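Local coordinates for protein TetR family Transcriptional regulator (Streptococcus agalactiae 2603V/R, PDB 3KKC) that probably binds DNA as a TetR-family transcriptional regulator, an all-helical protein that assembles as a pair of subunits, at residues 68-73 and 84-89; 112-117 and 143-148. One frame throughout, in Å; residues are numbered along the deposited sequence.

Contact 1: residues 68-73 and 84-89; sequences FHHLFK and LVHILK. With NI (nickel (II) ion), chain E.
His70 and His86 meet through a shared nickel ion, a compact example of two helices pinned together by a metal. Each ring offers its NE2: the bond from His70 NE2 to the nickel is 2.2 Å and that from His86 NE2 is 2.3 Å. The two nitrogens stand 3.3 Å apart, His70 NE2 to His86 NE2, a proximity that follows from binding the same ion. Both side chains leave their helices with CG anti to the backbone N (chi1 -175° in His70, 168° in His86), and they cross at about a right angle, the ring planes inclined at 74°. The carbonyl O of His70 also lies in the plane of the His86 ring, at its edge, 3.4 Å from His86 CE1. His90, one turn beyond His86, is the third histidine of the site, and a bound imidazole, probably from the crystallisation liquor, lies beside His70.

Apolar packing continues the join away from the ion. Leu71 CD1 rests 3.9 Å from Ile87 CG2, where the backbones are also nearest. The other branch of Ile87 reaches Phe72: Ile87 CD1 meets Phe72 CE1 at 3.5 Å, approaching the ring obliquely, while Leu71 CB covers part of one face of that ring.

These contacts join the C-terminal end of helix 57-71, and the first residue after it, to helix 80-93. Phe68 and Phe72 also pack on helix 107-129, whereas Leu84, Val85 and Leu88 pack against helix 164-175, and Leu88 also against helix 137-157.

Contact 2: residues 112-117 and 143-148; sequences RFRSEL and FLLSSF
Segments 112-117 and 143-148, on helices 107-129 and 137-157, run in broadly opposed directions, 128° between their N-to-C senses, with axes 10.7 Å apart at closest approach and Leu117 and Leu145 nearest in backbone register. Leu117 carries much of the packing. Leu117 CD2 lies 3.6 Å from Phe148 CE2, coming in obliquely to the ring, and Leu117 CD1 is 4.0 Å from Phe148 CD2, the two side chains crossing at about a right angle. With CG anti to its backbone N (chi1 177°), Phe148 carries its ring toward Leu117. Leu117 CB makes a looser contact with Leu145 CD1, and within its own helix Leu117 CD1 covers part of one face of the Phe113 ring.

Both segments belong to the all-helical C-terminal region, whose last helices usually form the dimer interface in TetR-family proteins. Helix 137-157 fits this pattern: Phe143 and Leu144 pack on Met174 of the second subunit, and Ser147 on Phe143 of that subunit.

At the polar margin, Arg114 extends from CG to NE and lays its guanidinium over Leu145, with Leu145 CB 3.6 Å from Arg114 NH2, above one face and displaced toward the rim. NH1 of Arg114 has a long, weak ion pair with Glu118. Within segment 112-117, a salt bridge joins Arg112 NH1 and Glu116 OE2 at 3.4 Å, its hydrogen bond weak.

Overall arrangement
Following the chain from the N terminus, helix 57-71 ends inside contact 1, and a short excursion of ten residues returns in helix 80-93 to close the first loop. Contact 2 opens later, on helix 107-129, and closes a longer, mostly helical loop when helix 137-157 comes back. The loops therefore follow in series, neither enclosing nor crossing the other. In space they adjoin, their centres about 13 Å apart: Phe72 and Lys73 pack against Glu116, so helix 107-129 bridges the two. Contact 1 ties helices 57-71 and 80-93 together round the nickel, and contact 2 carries the packing from helix 107-129 on to helix 137-157, which meets the second subunit.

Contact 1: residues 68-73 and 84-89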
loop_
_atom_site.group_PDB
_atom_site.type_symbol
_atom_site.label_atom_id
_atom_site.label_comp_id
_atom_site.label_asym_id
_atom_site.label_seq_id
_atom_site.Cartn_x
_atom_site.Cartn_y
_atom_site.Cartn_z
ATOM N N PHE A 68 -8.082 -18.752 4.122
ATOM C CA PHE A 68 -9.169 -18.173 3.344
ATOM C C PHE A 68 -10.395 -19.094 3.248
ATOM O O PHE A 68 -11.528 -18.627 3.088
ATOM C CB PHE A 68 -8.659 -17.711 1.981
ATOM C CG PHE A 68 -7.635 -16.606 2.088
ATOM C CD1 PHE A 68 -7.694 -15.703 3.152
ATOM C CD2 PHE A 68 -6.616 -16.465 1.136
ATOM C CE1 PHE A 68 -6.759 -14.681 3.273
ATOM C CE2 PHE A 68 -5.667 -15.457 1.251
ATOM C CZ PHE A 68 -5.723 -14.557 2.306
ATOM N N HIS A 69 -10.186 -20.400 3.359
ATOM C CA HIS A 69 -11.336 -21.267 3.386
ATOM C C HIS A 69 -12.083 -20.995 4.678
ATOM O O HIS A 69 -13.301 -20.883 4.661
ATOM C CB HIS A 69 -10.945 -22.730 3.278
ATOM C CG HIS A 69 -12.109 -23.663 3.192
ATOM N ND1 HIS A 69 -12.503 -24.249 2.007
ATOM C CD2 HIS A 69 -12.942 -24.144 4.148
ATOM C CE1 HIS A 69 -13.536 -25.043 2.235
ATOM N NE2 HIS A 69 -13.823 -24.997 3.526
ATOM N N HIS A 70 -11.373 -20.851 5.795
ATOM C CA HIS A 70 -12.074 -20.581 7.047
ATOM C C HIS A 70 -12.728 -19.196 7.150
ATOM O O HIS A 70 -13.737 -19.040 7.836
ATOM C CB HIS A 70 -11.214 -20.802 8.290
ATOM C CG HIS A 70 -11.986 -20.625 9.566
ATOM N ND1 HIS A 70 -12.972 -21.511 9.962
ATOM C CD2 HIS A 70 -11.961 -19.648 10.506
ATOM C CE1 HIS A 70 -13.504 -21.093 11.099
ATOM N NE2 HIS A 70 -12.906 -19.971 11.456
ATOM N N LEU A 71 -12.142 -18.190 6.511
ATOM C CA LEU A 71 -12.697 -16.842 6.592
ATOM C C LEU A 71 -13.946 -16.676 5.731
ATOM O O LEU A 71 -14.959 -16.186 6.202
ATOM C CB LEU A 71 -11.653 -15.802 6.197
ATOM C CG LEU A 71 -10.599 -15.512 7.257
ATOM C CD1 LEU A 71 -9.852 -14.244 6.936
ATOM C CD2 LEU A 71 -11.291 -15.381 8.576
ATOM N N PHE A 72 -13.887 -17.113 4.480
ATOM C CA PHE A 72 -14.900 -16.741 3.495
ATOM C C PHE A 72 -15.705 -17.931 3.030
ATOM O O PHE A 72 -16.925 -17.915 3.095
ATOM C CB PHE A 72 -14.269 -16.114 2.240
ATOM C CG PHE A 72 -13.232 -15.054 2.517
ATOM C CD1 PHE A 72 -13.606 -13.765 2.866
ATOM C CD2 PHE A 72 -11.884 -15.335 2.381
ATOM C CE1 PHE A 72 -12.646 -12.781 3.094
ATOM C CE2 PHE A 72 -10.927 -14.360 2.606
ATOM C CZ PHE A 72 -11.310 -13.085 2.958
ATOM N N LYS A 73 -15.009 -18.942 2.519
ATOM C CA LYS A 73 -15.647 -20.068 1.847
ATOM C C LYS A 73 -16.541 -20.846 2.809
ATOM O O LYS A 73 -16.887 -22.008 2.581
ATOM C CB LYS A 73 -14.593 -20.947 1.170
ATOM C CG LYS A 73 -13.710 -20.152 0.197
ATOM C CD LYS A 73 -12.299 -20.725 0.116
ATOM C CE LYS A 73 -11.269 -19.657 -0.256
ATOM N NZ LYS A 73 -9.857 -20.126 -0.050
ATOM N N LEU A 84 -18.577 -10.170 8.266
ATOM C CA LEU A 84 -17.512 -9.185 8.385
ATOM C C LEU A 84 -16.892 -9.268 9.773
ATOM O O LEU A 84 -15.688 -9.297 9.907
ATOM C CB LEU A 84 -18.048 -7.757 8.126
ATOM C CG LEU A 84 -18.155 -7.283 6.672
ATOM C CD1 LEU A 84 -18.885 -8.301 5.839
ATOM C CD2 LEU A 84 -18.841 -5.920 6.558
ATOM N N VAL A 85 -17.717 -9.275 10.813
ATOM C CA VAL A 85 -17.187 -9.314 12.171
ATOM C C VAL A 85 -16.273 -10.530 12.424
ATOM O O VAL A 85 -15.216 -10.391 13.042
ATOM C CB VAL A 85 -18.310 -9.272 13.231
ATOM C CG1 VAL A 85 -17.829 -9.897 14.514
ATOM C CG2 VAL A 85 -18.759 -7.846 13.469
ATOM N N HIS A 86 -16.677 -11.711 11.945
ATOM C CA HIS A 86 -15.890 -12.940 12.133
ATOM C C HIS A 86 -14.520 -12.807 11.459
ATOM O O HIS A 86 -13.495 -13.209 12.021
ATOM C CB HIS A 86 -16.652 -14.148 11.583
ATOM C CG HIS A 86 -15.829 -15.401 11.461
ATOM N ND1 HIS A 86 -15.503 -15.964 10.242
ATOM C CD2 HIS A 86 -15.286 -16.212 12.401
ATOM C CE1 HIS A 86 -14.793 -17.060 10.436
ATOM N NE2 HIS A 86 -14.643 -17.228 11.738
ATOM N N ILE A 87 -14.516 -12.238 10.254
ATOM C CA ILE A 87 -13.270 -11.970 9.557
ATOM C C ILE A 87 -12.383 -11.072 10.409
ATOM O O ILE A 87 -11.252 -11.428 10.726
ATOM C CB ILE A 87 -13.517 -11.321 8.189
ATOM C CG1 ILE A 87 -14.496 -12.177 7.387
ATOM C CG2 ILE A 87 -12.219 -11.147 7.453
ATOM C CD1 ILE A 87 -14.507 -11.883 5.934
ATOM N N LEU A 88 -12.902 -9.915 10.796
ATOM C CA LEU A 88 -12.158 -9.009 11.656
ATOM C C LEU A 88 -11.752 -9.691 12.966
ATOM O O LEU A 88 -10.718 -9.358 13.541
ATOM C CB LEU A 88 -12.967 -7.736 11.943
ATOM C CG LEU A 88 -12.887 -6.531 11.003
ATOM C CD1 LEU A 88 -12.188 -6.851 9.674
ATOM C CD2 LEU A 88 -14.289 -5.939 10.759
ATOM N N LYS A 89 -12.567 -10.633 13.449
ATOM C CA LYS A 89 -12.277 -11.297 14.721
ATOM C C LYS A 89 -10.926 -11.997 14.622
ATOM O O LYS A 89 -10.079 -11.867 15.502
ATOM C CB LYS A 89 -13.375 -12.292 15.082
ATOM C CG LYS A 89 -13.392 -12.707 16.553
ATOM C CD LYS A 89 -14.769 -13.268 16.986
ATOM C CE LYS A 89 -15.093 -14.603 16.310
ATOM N NZ LYS A 89 -16.550 -14.986 16.323
HETATM NI NI NI E . -13.290 -18.498 13.032
#

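Contact 2: residues 112-117 and 143-148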
loop_
_atom_site.group_PDB
_atom_site.type_symbol
_atom_site.label_atom_id
_atom_site.label_comp_id
_atom_site.label_asym_id
_atom_site.label_seq_id
_atom_site.Cartn_x
_atom_site.Cartn_y
_atom_site.Cartn_z
ATOM N N ARG A 112 -3.820 -12.722 -2.994
ATOM C CA ARG A 112 -4.873 -13.711 -2.838
ATOM C C ARG A 112 -5.968 -13.235 -1.870
ATOM O O ARG A 112 -7.144 -13.600 -2.015
ATOM C CB ARG A 112 -4.287 -15.070 -2.448
ATOM C CG ARG A 112 -3.952 -15.960 -3.663
ATOM C CD ARG A 112 -5.211 -16.598 -4.289
ATOM N NE ARG A 112 -6.205 -17.021 -3.289
ATOM C CZ ARG A 112 -6.020 -17.983 -2.364
ATOM N NH1 ARG A 112 -6.998 -18.301 -1.507
ATOM N NH2 ARG A 112 -4.858 -18.641 -2.285
ATOM N N PHE A 113 -5.586 -12.388 -0.917
ATOM C CA PHE A 113 -6.532 -11.859 0.045
ATOM C C PHE A 113 -7.432 -10.836 -0.637
ATOM O O PHE A 113 -8.651 -10.887 -0.507
ATOM C CB PHE A 113 -5.792 -11.251 1.230
ATOM C CG PHE A 113 -6.681 -10.563 2.227
ATOM C CD1 PHE A 113 -7.762 -11.228 2.809
ATOM C CD2 PHE A 113 -6.420 -9.258 2.616
ATOM C CE1 PHE A 113 -8.584 -10.578 3.749
ATOM C CE2 PHE A 113 -7.232 -8.614 3.561
ATOM C CZ PHE A 113 -8.307 -9.278 4.124
ATOM N N ARG A 114 -6.847 -9.914 -1.391
ATOM C CA ARG A 114 -7.672 -8.946 -2.087
ATOM C C ARG A 114 -8.632 -9.682 -3.013
ATOM O O ARG A 114 -9.754 -9.244 -3.224
ATOM C CB ARG A 114 -6.831 -7.933 -2.857
ATOM C CG ARG A 114 -7.623 -6.712 -3.317
ATOM C CD ARG A 114 -6.719 -5.481 -3.482
ATOM N NE ARG A 114 -7.468 -4.281 -3.867
ATOM C CZ ARG A 114 -8.369 -4.235 -4.853
ATOM N NH1 ARG A 114 -8.651 -5.329 -5.559
ATOM N NH2 ARG A 114 -8.984 -3.096 -5.148
ATOM N N SER A 115 -8.206 -10.817 -3.545
ATOM C CA SER A 115 -9.046 -11.542 -4.483
ATOM C C SER A 115 -10.228 -12.235 -3.814
ATOM O O SER A 115 -11.276 -12.415 -4.426
ATOM C CB SER A 115 -8.222 -12.548 -5.283
ATOM O OG SER A 115 -9.066 -13.457 -5.966
ATOM N N GLU A 116 -10.068 -12.631 -2.559
ATOM C CA GLU A 116 -11.182 -13.237 -1.833
ATOM C C GLU A 116 -12.229 -12.176 -1.494
ATOM O O GLU A 116 -13.427 -12.379 -1.714
ATOM C CB GLU A 116 -10.696 -13.976 -0.581
ATOM C CG GLU A 116 -9.775 -15.156 -0.893
ATOM C CD GLU A 116 -10.500 -16.326 -1.555
ATOM O OE1 GLU A 116 -11.647 -16.635 -1.135
ATOM O OE2 GLU A 116 -9.916 -16.944 -2.480
ATOM N N LEU A 117 -11.764 -11.041 -0.972
ATOM C CA LEU A 117 -12.593 -9.853 -0.805
ATOM C C LEU A 117 -13.411 -9.533 -2.053
ATOM O O LEU A 117 -14.584 -9.233 -1.954
ATOM C CB LEU A 117 -11.735 -8.657 -0.411
ATOM C CG LEU A 117 -11.070 -8.742 0.970
ATOM C CD1 LEU A 117 -10.055 -7.608 1.164
ATOM C CD2 LEU A 117 -12.125 -8.714 2.067
ATOM N N PHE A 143 -12.516 1.984 -4.775
ATOM C CA PHE A 143 -12.530 2.754 -3.536
ATOM C C PHE A 143 -12.924 1.894 -2.328
ATOM O O PHE A 143 -12.450 2.097 -1.210
ATOM C CB PHE A 143 -13.492 3.920 -3.687
ATOM C CG PHE A 143 -13.459 4.909 -2.545
ATOM C CD1 PHE A 143 -12.768 6.112 -2.668
ATOM C CD2 PHE A 143 -14.171 4.666 -1.373
ATOM C CE1 PHE A 143 -12.760 7.046 -1.624
ATOM C CE2 PHE A 143 -14.179 5.589 -0.326
ATOM C CZ PHE A 143 -13.475 6.775 -0.446
ATOM N N LEU A 144 -13.805 0.932 -2.565
ATOM C CA LEU A 144 -14.433 0.185 -1.486
ATOM C C LEU A 144 -13.474 -0.893 -0.957
ATOM O O LEU A 144 -13.214 -0.979 0.251
ATOM C CB LEU A 144 -15.723 -0.460 -1.997
ATOM C CG LEU A 144 -17.112 -0.000 -1.561
ATOM C CD1 LEU A 144 -17.060 1.236 -0.712
ATOM C CD2 LEU A 144 -17.970 0.203 -2.777
ATOM N N LEU A 145 -12.960 -1.708 -1.878
ATOM C CA LEU A 145 -12.052 -2.792 -1.547
ATOM C C LEU A 145 -10.799 -2.243 -0.915
ATOM O O LEU A 145 -10.356 -2.728 0.117
ATOM C CB LEU A 145 -11.687 -3.588 -2.797
ATOM C CG LEU A 145 -12.241 -5.009 -2.829
ATOM C CD1 LEU A 145 -13.397 -5.145 -1.890
ATOM C CD2 LEU A 145 -12.663 -5.384 -4.238
ATOM N N SER A 146 -10.237 -1.211 -1.528
ATOM C CA SER A 146 -8.991 -0.658 -1.036
ATOM C C SER A 146 -9.154 0.059 0.305
ATOM O O SER A 146 -8.249 0.026 1.145
ATOM C CB SER A 146 -8.365 0.279 -2.067
ATOM O OG SER A 146 -7.823 1.407 -1.406
ATOM N N SER A 147 -10.289 0.718 0.516
ATOM C CA SER A 147 -10.489 1.389 1.796
ATOM C C SER A 147 -10.818 0.361 2.905
ATOM O O SER A 147 -10.586 0.597 4.096
ATOM C CB SER A 147 -11.600 2.421 1.692
ATOM O OG SER A 147 -12.857 1.771 1.787
ATOM N N PHE A 148 -11.366 -0.782 2.516
ATOM C CA PHE A 148 -11.556 -1.834 3.498
ATOM C C PHE A 148 -10.189 -2.355 3.956
ATOM O O PHE A 148 -9.895 -2.330 5.160
ATOM C CB PHE A 148 -12.449 -2.958 2.969
ATOM C CG PHE A 148 -12.617 -4.094 3.936
ATOM C CD1 PHE A 148 -13.576 -4.036 4.926
ATOM C CD2 PHE A 148 -11.811 -5.220 3.854
ATOM C CE1 PHE A 148 -13.732 -5.074 5.802
ATOM C CE2 PHE A 148 -11.966 -6.258 4.723
ATOM C CZ PHE A 148 -12.920 -6.186 5.697
#